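Local coordinates for immunomodulatory active chitinase (Trichuris suis, PDB 6G9C), which probably binds and hydrolyses chitin as a family 18 glycosyl hydrolase, and displays immunomodulatory properties in inflammatory lung disease, at residues E301-A306 / Y311-Q316; K323-D328 / T332-Q337; E348-K353 / Y388-L393. One frame throughout, in Å; residues are numbered along the deposited sequence.

How the contacts relate
Contact 3 is the buried one, whereas contacts 1 and 2 are partly buried. Contact 3 joins helix 347-360 to the turn at the start of helix 392-398 by apolar side chains against strand 268-281 of the barrel. Contacts 1 and 2 follow each other in the chain between that strand and helix 347-360, where chitinases of this family commonly carry an alpha/beta insertion domain. Contact 1 relies on a buried carboxylate and a tyrosine pair; contact 2 is a hairpin zipped by backbone bonds. The three meet at their margins: Val314 of contact 1 packs on Leu335 of contact 2, Tyr311 on Leu390 of contact 3, and Trp326 of contact 2 on Glu348 of contact 3.

Contact 1: residues E301-A306 / Y311-Q316; sequences EYLREA and YYEVCQ
Tyr312 turns the edge of its ring toward the face of Tyr302 in a T-shaped stack, with the centroids 5.5 Å apart and the planes at 73°. The closest ring carbons are Tyr312 CE1 and Tyr302 CD1, at 3.7 Å. Beyond them the hydroxyl of Tyr312 reaches past the ring of Tyr302 to the root of that side chain, OH lying 3.4 Å from Tyr302 CB.

Glu313, next along the helix, sends a side chain extended beyond CG (chi2 169°) across the gap to the backbone of 302-303. Its OE2 accepts two amide hydrogens: Tyr302 N, at 2.8 Å, comes in nearly along the C-O axis, and Leu303 N, at 3.0 Å, comes from the syn side, 25° out of the carboxylate plane. The same oxygen sits at the edge of the Tyr302 ring. The other one, OE1, takes hydrogen bonds from Ser310 N and Thr300 OG1, and it also lies 3.6 Å from Leu303 CG. Four bonds thus fix both the position and the rotation of this buried carboxylate, which would probably favour its charged form.

One turn later Gln316 meets Glu301, amide and carboxylate planes being almost parallel. The bond from Gln316 NE2 to Glu301 OE1 is weak, 3.2 Å long and clearly bent. NE2 also comes to the edge of the Tyr302 ring.

Phe379 completes the aromatic cluster, meeting the Tyr312 ring and making an edge-to-face pair with Tyr302. Cys315 ties helix 311-319 to Cys380 by a disulfide, and Tyr311 forms backbone hydrogen bonds with Thr274 of strand 268-281. The 301-306 loop thus folds back on the start of helix 311-319, while Leu303 rests on Val308 and Ser310 of the short strand 308-310 between them.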
loop_
_atom_site.group_PDB
_atom_site.type_symbol
_atom_site.label_atom_id
_atom_site.label_comp_id
_atom_site.label_asym_id
_atom_site.label_seq_id
_atom_site.Cartn_x
_atom_site.Cartn_y
_atom_site.Cartn_z
ATOM N N GLU A 301 10.074 24.637 -24.701
ATOM C CA GLU A 301 8.914 23.959 -25.282
ATOM C C GLU A 301 8.034 23.294 -24.226
ATOM O O GLU A 301 6.801 23.366 -24.306
ATOM C CB GLU A 301 9.379 22.923 -26.313
ATOM C CG GLU A 301 8.230 22.178 -27.008
ATOM C CD GLU A 301 8.703 21.189 -28.081
ATOM O OE1 GLU A 301 9.893 21.241 -28.472
ATOM O OE2 GLU A 301 7.873 20.369 -28.541
ATOM N N TYR A 302 8.637 22.632 -23.238
ATOM C CA TYR A 302 7.867 21.862 -22.266
ATOM C C TYR A 302 7.658 22.594 -20.942
ATOM O O TYR A 302 6.544 22.595 -20.419
ATOM C CB TYR A 302 8.542 20.504 -22.018
ATOM C CG TYR A 302 8.619 19.635 -23.269
ATOM C CD1 TYR A 302 9.701 19.730 -24.139
ATOM C CD2 TYR A 302 7.610 18.725 -23.577
ATOM C CE1 TYR A 302 9.774 18.944 -25.282
ATOM C CE2 TYR A 302 7.675 17.925 -24.732
ATOM C CZ TYR A 302 8.761 18.041 -25.572
ATOM O OH TYR A 302 8.842 17.260 -26.719
ATOM N N LEU A 303 8.690 23.238 -20.388
ATOM C CA LEU A 303 8.510 23.911 -19.103
ATOM C C LEU A 303 7.742 25.219 -19.245
ATOM O O LEU A 303 7.031 25.608 -18.315
ATOM C CB LEU A 303 9.857 24.171 -18.425
ATOM C CG LEU A 303 10.735 22.975 -18.041
ATOM C CD1 LEU A 303 11.576 23.283 -16.824
ATOM C CD2 LEU A 303 9.922 21.717 -17.819
ATOM N N ARG A 304 7.873 25.905 -20.383
ATOM C CA ARG A 304 7.113 27.124 -20.675
ATOM C C ARG A 304 7.239 28.147 -19.548
ATOM O O ARG A 304 6.256 28.730 -19.088
ATOM C CB ARG A 304 5.642 26.808 -20.943
ATOM C CG ARG A 304 5.390 25.860 -22.102
ATOM C CD ARG A 304 4.107 25.098 -21.836
ATOM N NE ARG A 304 3.599 24.387 -23.003
ATOM C CZ ARG A 304 2.503 23.634 -22.993
ATOM N NH1 ARG A 304 1.802 23.495 -21.873
ATOM N NH2 ARG A 304 2.103 23.023 -24.103
ATOM N N GLU A 305 8.468 28.363 -19.095
ATOM C CA GLU A 305 8.734 29.349 -18.055
ATOM C C GLU A 305 10.063 30.019 -18.368
ATOM O O GLU A 305 11.117 29.392 -18.247
ATOM C CB GLU A 305 8.759 28.699 -16.677
ATOM C CG GLU A 305 8.989 29.683 -15.545
ATOM C CD GLU A 305 9.165 28.995 -14.213
ATOM O OE1 GLU A 305 8.833 27.793 -14.116
ATOM O OE2 GLU A 305 9.640 29.654 -13.265
ATOM N N ALA A 306 10.015 31.280 -18.782
ATOM C CA ALA A 306 11.243 31.983 -19.122
ATOM C C ALA A 306 12.217 31.948 -17.947
ATOM O O ALA A 306 11.827 32.099 -16.785
ATOM C CB ALA A 306 10.935 33.422 -19.536
ATOM N N TYR A 311 16.693 19.279 -17.970
ATOM C CA TYR A 311 17.801 18.532 -18.552
ATOM C C TYR A 311 17.417 17.921 -19.897
ATOM O O TYR A 311 18.201 17.957 -20.857
ATOM C CB TYR A 311 18.292 17.445 -17.591
ATOM C CG TYR A 311 19.351 16.592 -18.234
ATOM C CD1 TYR A 311 20.591 17.122 -18.555
ATOM C CD2 TYR A 311 19.104 15.267 -18.573
ATOM C CE1 TYR A 311 21.567 16.345 -19.199
ATOM C CE2 TYR A 311 20.065 14.501 -19.196
ATOM C CZ TYR A 311 21.298 15.041 -19.497
ATOM O OH TYR A 311 22.269 14.276 -20.122
ATOM N N TYR A 312 16.215 17.352 -20.005
ATOM C CA TYR A 312 15.885 16.739 -21.289
ATOM C C TYR A 312 15.720 17.791 -22.387
ATOM O O TYR A 312 15.957 17.500 -23.566
ATOM C CB TYR A 312 14.644 15.843 -21.154
ATOM C CG TYR A 312 13.328 16.507 -20.789
ATOM C CD1 TYR A 312 12.542 17.134 -21.761
ATOM C CD2 TYR A 312 12.836 16.457 -19.479
ATOM C CE1 TYR A 312 11.316 17.715 -21.432
ATOM C CE2 TYR A 312 11.615 17.035 -19.148
ATOM C CZ TYR A 312 10.859 17.661 -20.123
ATOM O OH TYR A 312 9.641 18.240 -19.793
ATOM N N GLU A 313 15.339 19.017 -22.025
ATOM C CA GLU A 313 15.282 20.094 -23.009
ATOM C C GLU A 313 16.681 20.531 -23.425
ATOM O O GLU A 313 16.904 20.899 -24.585
ATOM C CB GLU A 313 14.500 21.280 -22.443
ATOM C CG GLU A 313 12.993 21.166 -22.561
ATOM C CD GLU A 313 12.290 22.243 -21.753
ATOM O OE1 GLU A 313 12.948 22.832 -20.870
ATOM O OE2 GLU A 313 11.095 22.506 -22.002
ATOM N N VAL A 314 17.633 20.518 -22.486
ATOM C CA VAL A 314 19.034 20.732 -22.855
ATOM C C VAL A 314 19.474 19.679 -23.863
ATOM O O VAL A 314 20.149 19.986 -24.854
ATOM C CB VAL A 314 19.938 20.722 -21.607
ATOM C CG1 VAL A 314 21.423 20.637 -22.028
ATOM C CG2 VAL A 314 19.654 21.954 -20.716
ATOM N N CYS A 315 19.098 18.418 -23.632
ATOM C CA CYS A 315 19.450 17.373 -24.587
ATOM C C CYS A 315 18.911 17.692 -25.975
ATOM O O CYS A 315 19.614 17.511 -26.981
ATOM C CB CYS A 315 18.915 16.031 -24.096
ATOM S SG CYS A 315 19.970 15.255 -22.866
ATOM N N GLN A 316 17.658 18.154 -26.045
ATOM C CA GLN A 316 17.065 18.545 -27.323
ATOM C C GLN A 316 17.881 19.646 -27.991
ATOM O O GLN A 316 18.086 19.625 -29.208
ATOM C CB GLN A 316 15.615 18.986 -27.101
ATOM C CG GLN A 316 14.766 19.169 -28.354
ATOM C CD GLN A 316 13.265 19.134 -28.054
ATOM O OE1 GLN A 316 12.570 18.175 -28.398
ATOM N NE2 GLN A 316 12.765 20.185 -27.411
#

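Contact 2: residues K323-D328 / T332-Q337; sequences KRVWDD and TPYLVQ
Lys323 pairs with Val336 at the open end of an antiparallel hairpin, where Lys323 N to Val336 O and Val336 N to Lys323 O both measure 2.9 Å. The lysine chain bends at its third torsion (51°) and runs beside the valine, CE coming within 4.0 Å of Val336 CB.

Arg324, on the other face, forms a non-hydrogen-bonded pair with Leu335. Its extended chain crosses to Pro333, bringing NE 3.9 Å from Pro333 CB, and its guanidinium continues to a salt bridge with Asp346.

Val325 and Tyr334 are the next hydrogen-bonded pair. The first torsion of Tyr334 (65°) leans its ring over the valine. Val325 CB sits 3.7 Å from the ring centroid, a CH-pi contact over the face; Tyr334 also stacks on Trp341.

Trp326 lays its six-membered ring over the backbone of Thr332, with CZ3 4.0 Å from Pro333 CD. Its NE1 donates to Asp328 OD1 at 2.8 Å, in the indole plane, helping to fix the ring's rotation; that oxygen also forms a salt bridge with Lys331.

Asp327 closes the ladder with Thr332. Asp327 N to Thr332 O is 2.9 Å, but Thr332 N to Asp327 O is longer, 3.3 Å. The Asp327 carboxylate has its own partners, Arg239 in a salt bridge and Ser330 of the turn.

Strand 332-337 also pairs with strand 340-343, and Leu335 packs on helix 311-319, consistent with the insertion domain of this family. Backbone bonds thus set the register, while the salt bridges of Arg324 and Asp327 link the hairpin to other parts of the chain.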
loop_
_atom_site.group_PDB
_atom_site.type_symbol
_atom_site.label_atom_id
_atom_site.label_comp_id
_atom_site.label_asym_id
_atom_site.label_seq_id
_atom_site.Cartn_x
_atom_site.Cartn_y
_atom_site.Cartn_z
ATOM N N LYS A 323 26.090 24.605 -28.074
ATOM C CA LYS A 323 27.460 24.407 -27.618
ATOM C C LYS A 323 27.468 24.174 -26.114
ATOM O O LYS A 323 26.890 24.960 -25.356
ATOM C CB LYS A 323 28.335 25.612 -27.964
ATOM C CG LYS A 323 29.762 25.517 -27.420
ATOM C CD LYS A 323 30.600 26.758 -27.756
ATOM C CE LYS A 323 29.873 28.039 -27.366
ATOM N NZ LYS A 323 30.756 29.237 -27.285
ATOM N N ARG A 324 28.120 23.098 -25.691
ATOM C CA ARG A 324 28.325 22.807 -24.281
ATOM C C ARG A 324 29.736 23.219 -23.881
ATOM O O ARG A 324 30.697 22.962 -24.614
ATOM C CB ARG A 324 28.106 21.313 -24.022
ATOM C CG ARG A 324 28.485 20.833 -22.633
ATOM C CD ARG A 324 28.238 19.344 -22.510
ATOM N NE ARG A 324 28.464 18.824 -21.166
ATOM C CZ ARG A 324 29.660 18.463 -20.706
ATOM N NH1 ARG A 324 30.735 18.592 -21.481
ATOM N NH2 ARG A 324 29.780 17.974 -19.477
ATOM N N VAL A 325 29.858 23.870 -22.729
ATOM C CA VAL A 325 31.146 24.206 -22.138
ATOM C C VAL A 325 31.205 23.607 -20.741
ATOM O O VAL A 325 30.261 23.754 -19.956
ATOM C CB VAL A 325 31.382 25.728 -22.078
ATOM C CG1 VAL A 325 32.724 26.019 -21.399
ATOM C CG2 VAL A 325 31.329 26.343 -23.468
ATOM N N TRP A 326 32.311 22.937 -20.428
ATOM C CA TRP A 326 32.534 22.387 -19.095
ATOM C C TRP A 326 33.331 23.397 -18.275
ATOM O O TRP A 326 34.417 23.814 -18.691
ATOM C CB TRP A 326 33.285 21.053 -19.179
ATOM C CG TRP A 326 33.645 20.457 -17.835
ATOM C CD1 TRP A 326 34.896 20.346 -17.286
ATOM C CD2 TRP A 326 32.745 19.871 -16.892
ATOM N NE1 TRP A 326 34.819 19.743 -16.048
ATOM C CE2 TRP A 326 33.510 19.439 -15.789
ATOM C CE3 TRP A 326 31.358 19.684 -16.866
ATOM C CZ2 TRP A 326 32.933 18.831 -14.673
ATOM C CZ3 TRP A 326 30.789 19.077 -15.760
ATOM C CH2 TRP A 326 31.578 18.654 -14.680
ATOM N N ASP A 327 32.799 23.798 -17.123
ATOM C CA ASP A 327 33.520 24.675 -16.199
ATOM C C ASP A 327 34.124 23.806 -15.104
ATOM O O ASP A 327 33.433 23.415 -14.166
ATOM C CB ASP A 327 32.601 25.736 -15.602
ATOM C CG ASP A 327 33.356 26.711 -14.721
ATOM O OD1 ASP A 327 34.192 27.464 -15.273
ATOM O OD2 ASP A 327 33.128 26.714 -13.488
ATOM N N ASP A 328 35.423 23.511 -15.211
ATOM C CA ASP A 328 36.003 22.541 -14.288
ATOM C C ASP A 328 36.099 23.093 -12.869
ATOM O O ASP A 328 36.085 22.316 -11.907
ATOM C CB ASP A 328 37.377 22.073 -14.786
ATOM C CG ASP A 328 37.792 20.729 -14.175
ATOM O OD1 ASP A 328 37.056 19.726 -14.341
ATOM O OD2 ASP A 328 38.850 20.682 -13.509
ATOM N N THR A 332 30.532 22.166 -13.290
ATOM C CA THR A 332 29.211 22.238 -13.903
ATOM C C THR A 332 29.358 22.619 -15.372
ATOM O O THR A 332 30.354 23.242 -15.760
ATOM C CB THR A 332 28.284 23.263 -13.224
ATOM O OG1 THR A 332 28.808 24.588 -13.405
ATOM C CG2 THR A 332 28.108 22.961 -11.716
ATOM N N PRO A 333 28.379 22.253 -16.206
ATOM C CA PRO A 333 28.388 22.693 -17.602
ATOM C C PRO A 333 27.499 23.899 -17.824
ATOM O O PRO A 333 26.603 24.180 -17.019
ATOM C CB PRO A 333 27.835 21.473 -18.340
ATOM C CG PRO A 333 26.811 20.968 -17.371
ATOM C CD PRO A 333 27.394 21.176 -15.992
ATOM N N TYR A 334 27.744 24.631 -18.905
ATOM C CA TYR A 334 26.765 25.588 -19.367
ATOM C C TYR A 334 26.561 25.398 -20.862
ATOM O O TYR A 334 27.361 24.749 -21.545
ATOM C CB TYR A 334 27.146 27.034 -19.001
ATOM C CG TYR A 334 28.399 27.626 -19.617
ATOM C CD1 TYR A 334 28.341 28.342 -20.809
ATOM C CD2 TYR A 334 29.622 27.543 -18.959
ATOM C CE1 TYR A 334 29.478 28.933 -21.348
ATOM C CE2 TYR A 334 30.761 28.147 -19.480
ATOM C CZ TYR A 334 30.681 28.828 -20.682
ATOM O OH TYR A 334 31.807 29.402 -21.207
ATOM N N LEU A 335 25.439 25.924 -21.344
ATOM C CA LEU A 335 24.986 25.719 -22.713
ATOM C C LEU A 335 24.789 27.073 -23.372
ATOM O O LEU A 335 24.206 27.983 -22.766
ATOM C CB LEU A 335 23.673 24.927 -22.733
ATOM C CG LEU A 335 23.283 24.369 -24.098
ATOM C CD1 LEU A 335 24.035 23.076 -24.313
ATOM C CD2 LEU A 335 21.791 24.134 -24.196
ATOM N N VAL A 336 25.287 27.212 -24.594
ATOM C CA VAL A 336 25.116 28.430 -25.378
ATOM C C VAL A 336 24.485 28.055 -26.709
ATOM O O VAL A 336 24.971 27.149 -27.399
ATOM C CB VAL A 336 26.450 29.162 -25.602
ATOM C CG1 VAL A 336 26.192 30.513 -26.254
ATOM C CG2 VAL A 336 27.205 29.323 -24.288
ATOM N N GLN A 337 23.416 28.764 -27.077
ATOM C CA GLN A 337 22.759 28.568 -28.371
ATOM C C GLN A 337 22.299 29.942 -28.848
ATOM O O GLN A 337 21.274 30.449 -28.379
ATOM C CB GLN A 337 21.594 27.596 -28.237
ATOM C CG GLN A 337 20.889 27.228 -29.526
ATOM C CD GLN A 337 19.612 26.439 -29.257
ATOM O OE1 GLN A 337 18.738 26.879 -28.498
ATOM N NE2 GLN A 337 19.509 25.269 -29.858
#

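Contact 3: residues E348-K353 / Y388-L393; sequences ESMKAK and YPLISL
Met350 carries most of this apolar contact, touching Leu390 with the end of its side chain and Leu393 with its base. The chain is folded at its second and third torsions (-78° and -114°), which swings CE across to Leu390 at about a right angle; CE stops 3.7 Å from Leu390 CB. Leu393, three residues on, presses its CD1 on Met350 CB at 3.5 Å. The same methyl lies 4.1 Å from Lys351 N, so Leu393 rests against the helix backbone as well.

Polar bonds act within each segment instead of between them. On the outer side, Lys351 NZ reaches back to Glu348 OE1, 3.2 Å away, in a salt bridge between residues three apart, about one turn of the helix. In 388-393, Tyr388 O accepts from Ser392 N at 3.0 Å and from Ser392 OG at 2.6 Å, the two donors arriving from opposite faces of the carbonyl plane. Asp373 takes the amides of Leu390 and Ile391 with its two carboxylate oxygens and so holds this turn in place.

Beneath the contact lies strand 268-281, whose Thr274 touches both Met350 and Leu390. Helix 347-360 and the turn leading into helix 392-398, packed by aliphatic side chains over a barrel strand, are characteristic of the helical layer outside a TIM barrel, the catalytic fold of family 18 glycosyl hydrolases.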
loop_
_atom_site.group_PDB
_atom_site.type_symbol
_atom_site.label_atom_id
_atom_site.label_comp_id
_atom_site.label_asym_id
_atom_site.label_seq_id
_atom_site.Cartn_x
_atom_site.Cartn_y
_atom_site.Cartn_z
ATOM N N GLU A 348 28.067 14.439 -15.835
ATOM C CA GLU A 348 29.380 14.738 -15.270
ATOM C C GLU A 348 29.268 15.566 -13.990
ATOM O O GLU A 348 29.995 15.313 -13.021
ATOM C CB GLU A 348 30.259 15.458 -16.296
ATOM C CG GLU A 348 30.561 14.647 -17.566
ATOM C CD GLU A 348 31.536 13.500 -17.346
ATOM O OE1 GLU A 348 31.854 13.180 -16.177
ATOM O OE2 GLU A 348 32.004 12.914 -18.348
ATOM N N SER A 349 28.389 16.574 -13.965
ATOM C CA SER A 349 28.287 17.388 -12.754
ATOM C C SER A 349 27.662 16.588 -11.620
ATOM O O SER A 349 28.081 16.708 -10.461
ATOM C CB SER A 349 27.495 18.678 -13.019
ATOM O OG SER A 349 26.110 18.447 -13.214
ATOM N N MET A 350 26.675 15.746 -11.936
ATOM C CA MET A 350 26.079 14.889 -10.910
ATOM C C MET A 350 27.092 13.889 -10.379
ATOM O O MET A 350 27.128 13.607 -9.173
ATOM C CB MET A 350 24.865 14.151 -11.471
ATOM C CG MET A 350 23.728 15.052 -11.871
ATOM S SD MET A 350 22.792 15.590 -10.442
ATOM C CE MET A 350 21.250 14.760 -10.785
ATOM N N LYS A 351 27.922 13.339 -11.274
ATOM C CA LYS A 351 28.962 12.402 -10.867
ATOM C C LYS A 351 29.909 13.048 -9.874
ATOM O O LYS A 351 30.265 12.450 -8.849
ATOM C CB LYS A 351 29.753 11.924 -12.095
ATOM C CG LYS A 351 29.545 10.500 -12.484
ATOM C CD LYS A 351 30.250 10.190 -13.823
ATOM C CE LYS A 351 31.733 10.549 -13.803
ATOM N NZ LYS A 351 32.412 10.225 -15.105
ATOM N N ALA A 352 30.369 14.260 -10.190
ATOM C CA ALA A 352 31.306 14.935 -9.305
ATOM C C ALA A 352 30.659 15.223 -7.955
ATOM O O ALA A 352 31.262 14.977 -6.904
ATOM C CB ALA A 352 31.809 16.221 -9.959
ATOM N N LYS A 353 29.417 15.716 -7.969
ATOM C CA LYS A 353 28.729 16.080 -6.731
ATOM C C LYS A 353 28.433 14.854 -5.867
ATOM O O LYS A 353 28.665 14.868 -4.653
ATOM C CB LYS A 353 27.439 16.827 -7.063
ATOM C CG LYS A 353 27.694 18.227 -7.623
ATOM C CD LYS A 353 26.403 18.875 -8.094
ATOM C CE LYS A 353 26.620 20.349 -8.408
ATOM N NZ LYS A 353 25.389 20.975 -8.986
ATOM N N TYR A 388 16.322 8.063 -16.879
ATOM C CA TYR A 388 16.852 8.759 -15.711
ATOM C C TYR A 388 18.380 8.760 -15.712
ATOM O O TYR A 388 19.004 8.243 -14.767
ATOM C CB TYR A 388 16.323 8.133 -14.429
ATOM C CG TYR A 388 14.838 8.254 -14.217
ATOM C CD1 TYR A 388 14.295 9.422 -13.684
ATOM C CD2 TYR A 388 13.975 7.182 -14.520
ATOM C CE1 TYR A 388 12.950 9.541 -13.465
ATOM C CE2 TYR A 388 12.610 7.293 -14.306
ATOM C CZ TYR A 388 12.111 8.480 -13.763
ATOM O OH TYR A 388 10.762 8.623 -13.530
ATOM N N PRO A 389 19.027 9.280 -16.763
ATOM C CA PRO A 389 20.501 9.292 -16.764
ATOM C C PRO A 389 21.083 10.074 -15.594
ATOM O O PRO A 389 22.164 9.730 -15.096
ATOM C CB PRO A 389 20.846 9.942 -18.113
ATOM C CG PRO A 389 19.643 10.784 -18.437
ATOM C CD PRO A 389 18.467 10.001 -17.918
ATOM N N LEU A 390 20.391 11.115 -15.137
ATOM C CA LEU A 390 20.879 11.891 -14.001
ATOM C C LEU A 390 20.543 11.217 -12.672
ATOM O O LEU A 390 21.431 10.965 -11.850
ATOM C CB LEU A 390 20.288 13.306 -14.024
ATOM C CG LEU A 390 20.549 14.151 -15.270
ATOM C CD1 LEU A 390 20.207 15.608 -15.008
ATOM C CD2 LEU A 390 21.985 14.005 -15.697
ATOM N N ILE A 391 19.264 10.917 -12.446
ATOM C CA ILE A 391 18.840 10.500 -11.110
ATOM C C ILE A 391 19.352 9.098 -10.768
ATOM O O ILE A 391 19.638 8.810 -9.598
ATOM C CB ILE A 391 17.307 10.634 -11.000
ATOM C CG1 ILE A 391 16.920 12.100 -11.203
ATOM C CG2 ILE A 391 16.800 10.181 -9.630
ATOM C CD1 ILE A 391 15.443 12.334 -11.292
ATOM N N SER A 392 19.530 8.222 -11.775
ATOM C CA SER A 392 20.102 6.895 -11.539
ATOM C C SER A 392 21.445 6.943 -10.829
ATOM O O SER A 392 21.834 5.948 -10.203
ATOM C CB SER A 392 20.317 6.130 -12.862
ATOM O OG SER A 392 19.110 5.988 -13.576
ATOM N N LEU A 393 22.176 8.058 -10.946
ATOM C CA LEU A 393 23.514 8.140 -10.366
ATOM C C LEU A 393 23.495 8.042 -8.847
ATOM O O LEU A 393 24.512 7.677 -8.252
ATOM C CB LEU A 393 24.192 9.446 -10.794
ATOM C CG LEU A 393 24.552 9.486 -12.292
ATOM C CD1 LEU A 393 25.004 10.874 -12.715
ATOM C CD2 LEU A 393 25.613 8.462 -12.609
#